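PDB 4MMO: Sso-CP2 metallo-carboxypetidase from Sulfolobus solfataricus, which probably acts as a zinc-dependent carboxypeptidase of the M20 family, removing residues from the C-terminal end of peptides. Local coordinates for residues N59-D73 with L125-I139. Numbering follows the deposited sequence.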
loop_
_atom_site.group_PDB
_atom_site.type_symbol
_atom_site.label_atom_id
_atom_site.label_comp_id
_atom_site.label_asym_id
_atom_site.label_seq_id
_atom_site.Cartn_x
_atom_site.Cartn_y
_atom_site.Cartn_z
ATOM N N ASN A 59 38.857 -32.218 9.190
ATOM C CA ASN A 59 38.844 -33.613 9.606
ATOM C C ASN A 59 39.986 -33.936 10.559
ATOM O O ASN A 59 41.152 -33.700 10.243
ATOM C CB ASN A 59 38.924 -34.535 8.392
ATOM C CG ASN A 59 38.822 -35.999 8.771
ATOM O OD1 ASN A 59 37.735 -36.502 9.056
ATOM N ND2 ASN A 59 39.955 -36.689 8.780
ATOM N N VAL A 60 39.637 -34.473 11.727
ATOM C CA VAL A 60 40.620 -34.923 12.709
ATOM C C VAL A 60 40.419 -36.402 13.038
ATOM O O VAL A 60 40.795 -36.864 14.112
ATOM C CB VAL A 60 40.537 -34.095 14.007
ATOM C CG1 VAL A 60 40.951 -32.656 13.745
ATOM C CG2 VAL A 60 39.132 -34.153 14.600
ATOM N N ASN A 61 39.821 -37.137 12.105
ATOM C CA ASN A 61 39.592 -38.571 12.263
ATOM C C ASN A 61 38.790 -38.930 13.512
ATOM O O ASN A 61 38.950 -40.017 14.068
ATOM C CB ASN A 61 40.927 -39.321 12.262
ATOM C CG ASN A 61 41.664 -39.187 10.946
ATOM O OD1 ASN A 61 42.706 -38.534 10.863
ATOM N ND2 ASN A 61 41.123 -39.807 9.903
ATOM N N ALA A 62 37.927 -38.019 13.949
ATOM C CA ALA A 62 37.072 -38.278 15.102
ATOM C C ALA A 62 35.848 -39.076 14.676
ATOM O O ALA A 62 35.497 -39.112 13.495
ATOM C CB ALA A 62 36.652 -36.972 15.756
ATOM N N LYS A 63 35.200 -39.713 15.647
ATOM C CA LYS A 63 34.036 -40.547 15.380
ATOM C C LYS A 63 32.791 -39.713 15.082
ATOM O O LYS A 63 31.895 -40.161 14.365
ATOM C CB LYS A 63 33.771 -41.473 16.570
ATOM C CG LYS A 63 34.847 -42.526 16.777
ATOM C CD LYS A 63 34.532 -43.427 17.965
ATOM C CE LYS A 63 35.558 -44.543 18.104
ATOM N NZ LYS A 63 36.886 -44.036 18.552
ATOM N N LYS A 64 32.740 -38.507 15.641
ATOM C CA LYS A 64 31.594 -37.618 15.459
ATOM C C LYS A 64 31.891 -36.507 14.457
ATOM O O LYS A 64 33.010 -35.990 14.402
ATOM C CB LYS A 64 31.183 -36.999 16.793
ATOM C CG LYS A 64 30.453 -37.957 17.719
ATOM C CD LYS A 64 30.175 -37.296 19.053
ATOM C CE LYS A 64 29.302 -38.157 19.944
ATOM N NZ LYS A 64 28.914 -37.429 21.183
ATOM N N THR A 65 30.875 -36.143 13.677
ATOM C CA THR A 65 30.990 -35.072 12.691
ATOM C C THR A 65 29.906 -34.029 12.921
ATOM O O THR A 65 28.717 -34.354 12.966
ATOM C CB THR A 65 30.869 -35.613 11.257
ATOM O OG1 THR A 65 31.915 -36.559 11.014
ATOM C CG2 THR A 65 30.967 -34.481 10.235
ATOM N N LEU A 66 30.331 -32.776 13.058
ATOM C CA LEU A 66 29.422 -31.658 13.259
ATOM C C LEU A 66 29.347 -30.773 12.008
ATOM O O LEU A 66 30.369 -30.371 11.456
ATOM C CB LEU A 66 29.885 -30.829 14.460
ATOM C CG LEU A 66 29.115 -29.538 14.746
ATOM C CD1 LEU A 66 27.686 -29.839 15.172
ATOM C CD2 LEU A 66 29.833 -28.712 15.801
ATOM N N LEU A 67 28.128 -30.478 11.573
ATOM C CA LEU A 67 27.888 -29.537 10.484
ATOM C C LEU A 67 27.518 -28.181 11.077
ATOM O O LEU A 67 26.556 -28.076 11.834
ATOM C CB LEU A 67 26.760 -30.046 9.579
ATOM C CG LEU A 67 26.382 -29.173 8.374
ATOM C CD1 LEU A 67 27.574 -28.951 7.461
ATOM C CD2 LEU A 67 25.241 -29.807 7.595
ATOM N N ILE A 68 28.290 -27.150 10.744
ATOM C CA ILE A 68 28.039 -25.805 11.259
ATOM C C ILE A 68 27.521 -24.890 10.149
ATOM O O ILE A 68 28.173 -24.723 9.125
ATOM C CB ILE A 68 29.313 -25.197 11.883
ATOM C CG1 ILE A 68 29.773 -26.061 13.061
ATOM C CG2 ILE A 68 29.063 -23.752 12.331
ATOM C CD1 ILE A 68 30.991 -25.535 13.798
ATOM N N TYR A 69 26.349 -24.304 10.375
ATOM C CA TYR A 69 25.719 -23.403 9.415
ATOM C C TYR A 69 25.762 -21.959 9.902
ATOM O O TYR A 69 25.429 -21.665 11.049
ATOM C CB TYR A 69 24.263 -23.823 9.162
ATOM C CG TYR A 69 23.434 -22.790 8.420
ATOM C CD1 TYR A 69 22.770 -21.784 9.107
ATOM C CD2 TYR A 69 23.312 -22.827 7.036
ATOM C CE1 TYR A 69 22.014 -20.840 8.442
ATOM C CE2 TYR A 69 22.551 -21.882 6.357
ATOM C CZ TYR A 69 21.907 -20.892 7.067
ATOM O OH TYR A 69 21.154 -19.944 6.409
ATOM N N ASN A 70 26.176 -21.063 9.012
ATOM C CA ASN A 70 26.077 -19.624 9.240
ATOM C C ASN A 70 25.814 -18.937 7.902
ATOM O O ASN A 70 25.864 -19.581 6.861
ATOM C CB ASN A 70 27.357 -19.080 9.877
ATOM C CG ASN A 70 27.506 -19.484 11.334
ATOM O OD1 ASN A 70 28.308 -20.353 11.670
ATOM N ND2 ASN A 70 26.740 -18.841 12.207
ATOM N N HIS A 71 25.520 -17.643 7.922
ATOM C CA HIS A 71 25.333 -16.904 6.674
ATOM C C HIS A 71 26.093 -15.589 6.697
ATOM O O HIS A 71 26.065 -14.864 7.693
ATOM C CB HIS A 71 23.849 -16.678 6.379
ATOM C CG HIS A 71 23.145 -15.837 7.399
ATOM N ND1 HIS A 71 23.187 -14.465 7.388
ATOM C CD2 HIS A 71 22.375 -16.191 8.455
ATOM C CE1 HIS A 71 22.466 -13.999 8.400
ATOM N NE2 HIS A 71 21.966 -15.025 9.059
ATOM N N TYR A 72 26.783 -15.300 5.595
ATOM C CA TYR A 72 27.626 -14.112 5.505
ATOM C C TYR A 72 26.877 -12.899 4.953
ATOM O O TYR A 72 27.388 -11.783 4.996
ATOM C CB TYR A 72 28.882 -14.394 4.671
ATOM C CG TYR A 72 28.624 -14.787 3.233
ATOM C CD1 TYR A 72 28.509 -13.823 2.234
ATOM C CD2 TYR A 72 28.519 -16.121 2.868
ATOM C CE1 TYR A 72 28.280 -14.181 0.918
ATOM C CE2 TYR A 72 28.293 -16.491 1.554
ATOM C CZ TYR A 72 28.172 -15.516 0.583
ATOM O OH TYR A 72 27.947 -15.886 -0.723
ATOM N N ASP A 73 25.667 -13.112 4.447
ATOM C CA ASP A 73 24.860 -12.005 3.948
ATOM C C ASP A 73 24.150 -11.310 5.097
ATOM O O ASP A 73 23.870 -11.929 6.123
ATOM C CB ASP A 73 23.837 -12.482 2.908
ATOM C CG ASP A 73 22.813 -13.448 3.487
ATOM O OD1 ASP A 73 23.228 -14.438 4.119
ATOM O OD2 ASP A 73 21.596 -13.219 3.316
ATOM N N LEU A 125 40.825 -30.510 19.314
ATOM C CA LEU A 125 39.602 -30.714 18.538
ATOM C C LEU A 125 39.341 -32.202 18.318
ATOM O O LEU A 125 40.109 -32.884 17.638
ATOM C CB LEU A 125 39.674 -29.987 17.191
ATOM C CG LEU A 125 38.396 -30.046 16.345
ATOM C CD1 LEU A 125 37.248 -29.328 17.037
ATOM C CD2 LEU A 125 38.624 -29.467 14.955
ATOM N N ASN A 126 38.246 -32.692 18.887
ATOM C CA ASN A 126 37.922 -34.113 18.845
ATOM C C ASN A 126 36.569 -34.368 18.197
ATOM O O ASN A 126 35.853 -35.311 18.547
ATOM C CB ASN A 126 37.968 -34.700 20.257
ATOM C CG ASN A 126 39.359 -34.661 20.850
ATOM O OD1 ASN A 126 40.236 -35.423 20.447
ATOM N ND2 ASN A 126 39.571 -33.769 21.808
ATOM N N VAL A 127 36.232 -33.507 17.246
ATOM C CA VAL A 127 35.041 -33.671 16.430
ATOM C C VAL A 127 35.340 -33.114 15.044
ATOM O O VAL A 127 35.903 -32.029 14.912
ATOM C CB VAL A 127 33.819 -32.951 17.058
ATOM C CG1 VAL A 127 34.141 -31.504 17.372
ATOM C CG2 VAL A 127 32.594 -33.053 16.157
ATOM N N ASN A 128 34.993 -33.874 14.015
ATOM C CA ASN A 128 35.137 -33.394 12.654
ATOM C C ASN A 128 34.134 -32.278 12.426
ATOM O O ASN A 128 32.983 -32.376 12.856
ATOM C CB ASN A 128 34.902 -34.527 11.662
ATOM C CG ASN A 128 35.803 -35.712 11.911
ATOM O OD1 ASN A 128 36.995 -35.555 12.165
ATOM N ND2 ASN A 128 35.236 -36.910 11.842
ATOM N N VAL A 129 34.576 -31.216 11.760
ATOM C CA VAL A 129 33.731 -30.053 11.526
ATOM C C VAL A 129 33.601 -29.765 10.039
ATOM O O VAL A 129 34.597 -29.656 9.320
ATOM C CB VAL A 129 34.281 -28.811 12.252
ATOM C CG1 VAL A 129 33.472 -27.562 11.902
ATOM C CG2 VAL A 129 34.263 -29.044 13.747
ATOM N N LYS A 130 32.357 -29.654 9.591
ATOM C CA LYS A 130 32.048 -29.221 8.238
ATOM C C LYS A 130 31.370 -27.865 8.323
ATOM O O LYS A 130 30.426 -27.686 9.097
ATOM C CB LYS A 130 31.136 -30.231 7.554
ATOM C CG LYS A 130 31.780 -31.586 7.363
ATOM C CD LYS A 130 30.829 -32.565 6.710
ATOM C CE LYS A 130 31.545 -33.847 6.326
ATOM N NZ LYS A 130 30.619 -34.822 5.693
ATOM N N LEU A 131 31.870 -26.913 7.539
ATOM C CA LEU A 131 31.366 -25.544 7.550
ATOM C C LEU A 131 30.555 -25.264 6.295
ATOM O O LEU A 131 30.977 -25.595 5.188
ATOM C CB LEU A 131 32.525 -24.551 7.619
ATOM C CG LEU A 131 33.492 -24.659 8.797
ATOM C CD1 LEU A 131 34.594 -23.622 8.628
ATOM C CD2 LEU A 131 32.775 -24.476 10.128
ATOM N N LEU A 132 29.389 -24.652 6.474
ATOM C CA LEU A 132 28.538 -24.290 5.348
ATOM C C LEU A 132 27.993 -22.884 5.534
ATOM O O LEU A 132 27.058 -22.667 6.305
ATOM C CB LEU A 132 27.386 -25.288 5.194
ATOM C CG LEU A 132 26.610 -25.202 3.877
ATOM C CD1 LEU A 132 27.503 -25.575 2.720
ATOM C CD2 LEU A 132 25.387 -26.104 3.896
ATOM N N TYR A 133 28.598 -21.936 4.823
ATOM C CA TYR A 133 28.203 -20.537 4.891
ATOM C C TYR A 133 27.499 -20.109 3.603
ATOM O O TYR A 133 28.115 -20.102 2.535
ATOM C CB TYR A 133 29.434 -19.660 5.103
ATOM C CG TYR A 133 30.261 -20.019 6.317
ATOM C CD1 TYR A 133 29.664 -20.506 7.475
ATOM C CD2 TYR A 133 31.640 -19.859 6.309
ATOM C CE1 TYR A 133 30.419 -20.822 8.587
ATOM C CE2 TYR A 133 32.402 -20.172 7.411
ATOM C CZ TYR A 133 31.786 -20.655 8.551
ATOM O OH TYR A 133 32.545 -20.972 9.654
ATOM N N GLU A 134 26.218 -19.752 3.705
ATOM C CA GLU A 134 25.454 -19.289 2.544
ATOM C C GLU A 134 25.350 -17.765 2.518
ATOM O O GLU A 134 25.673 -17.092 3.500
ATOM C CB GLU A 134 24.053 -19.910 2.514
ATOM C CG GLU A 134 23.061 -19.344 3.540
ATOM C CD GLU A 134 21.617 -19.420 3.065
ATOM O OE1 GLU A 134 21.367 -19.206 1.858
ATOM O OE2 GLU A 134 20.727 -19.693 3.898
ATOM N N GLY A 135 24.873 -17.236 1.393
ATOM C CA GLY A 135 24.769 -15.800 1.198
ATOM C C GLY A 135 23.365 -15.328 0.864
ATOM O O GLY A 135 23.197 -14.214 0.369
ATOM N N GLU A 136 22.358 -16.156 1.144
ATOM C CA GLU A 136 20.970 -15.840 0.796
ATOM C C GLU A 136 19.991 -16.008 1.958
ATOM O O GLU A 136 18.777 -16.044 1.747
ATOM C CB GLU A 136 20.503 -16.733 -0.358
ATOM C CG GLU A 136 21.296 -16.574 -1.638
ATOM C CD GLU A 136 20.828 -17.517 -2.732
ATOM O OE1 GLU A 136 20.293 -18.598 -2.405
ATOM O OE2 GLU A 136 20.998 -17.178 -3.922
ATOM N N GLU A 137 20.504 -16.120 3.177
ATOM C CA GLU A 137 19.640 -16.356 4.331
ATOM C C GLU A 137 18.626 -15.229 4.507
ATOM O O GLU A 137 17.473 -15.473 4.866
ATOM C CB GLU A 137 20.469 -16.517 5.605
ATOM C CG GLU A 137 19.695 -17.144 6.765
ATOM C CD GLU A 137 18.837 -16.155 7.533
ATOM O OE1 GLU A 137 19.169 -14.951 7.554
ATOM O OE2 GLU A 137 17.825 -16.591 8.124
ATOM N N GLU A 138 19.061 -14.000 4.254
ATOM C CA GLU A 138 18.208 -12.834 4.428
ATOM C C GLU A 138 17.174 -12.687 3.309
ATOM O O GLU A 138 16.265 -11.862 3.412
ATOM C CB GLU A 138 19.062 -11.568 4.512
ATOM C CG GLU A 138 20.062 -11.567 5.656
ATOM C CD GLU A 138 19.401 -11.517 7.018
ATOM O OE1 GLU A 138 18.156 -11.439 7.079
ATOM O OE2 GLU A 138 20.130 -11.552 8.030
ATOM N N ILE A 139 17.324 -13.475 2.245
ATOM C CA ILE A 139 16.351 -13.497 1.155
ATOM C C ILE A 139 15.719 -14.881 1.000
ATOM O O ILE A 139 15.363 -15.291 -0.104
ATOM C CB ILE A 139 16.979 -13.051 -0.190
ATOM C CG1 ILE A 139 18.140 -13.968 -0.583
ATOM C CG2 ILE A 139 17.450 -11.609 -0.086
ATOM C CD1 ILE A 139 18.628 -13.766 -1.999
HETATM O O HOH W 1 31.243 -20.425 11.752
#
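N128 plugs the turn that leads into strand 65-71: its OD1 accepts from V60 N (2.9 Å) and A62 N, both tilted from the amide plane, while ND2 leans weakly on A62 O and T65 OG1. The two OD1 bonds, helped by the weak ND2 ones, hold the rotation of the buried amide. In the same turn, V60 CG2 rests against L125 O. From there strands 65-71 and 128-134 run parallel, their axes 22° apart, joined by a backbone ladder that includes I68 N to K130 O (2.7 Å).

On the face toward helix 102-121, I68 forms a bump: chi1 sets CG1 beside the backbone N, and the extended chi2 (-178°) then carries CD1 to V129 CG1 (3.7 Å), while CB meets L131 CD2. Farther along, N70 CB lies against the Y133 ring at CD1; a water joins N70 OD1 to Y133 OH, while N105 OD1 accepts from N70 ND2. On the other face L67 CD1 fits between K130 CB and L132 CB. Y69 extends along the sheet until its OH reaches E134 OE2 (2.6 Å) at the anti lone pair, ring and carboxylate planes 63° apart; S141 also bonds that oxygen.

Past the strand ends, G135 CA makes a CH-pi contact over one face of the Y72 ring. D73 OD2 receives E138 N (2.8 Å) through its syn lone pair, pinning the 3-10 turn. E137 CB then sits over the H71 imidazole, 3.6 Å from its centroid, and OE1 lies above the same ring. In the ring plane, H71 ND1 donates to D73 O (2.9 Å), leaving NE2 for the modelled zinc ion, which D104 and E163 also bind; E137 and E138 are zinc-binding positions too, though not to this zinc. Adjacent parallel strands, one ending in H71, the other followed by the E137-E138 pair, are characteristic of the M20 metallopeptidase catalytic domain and its zinc site.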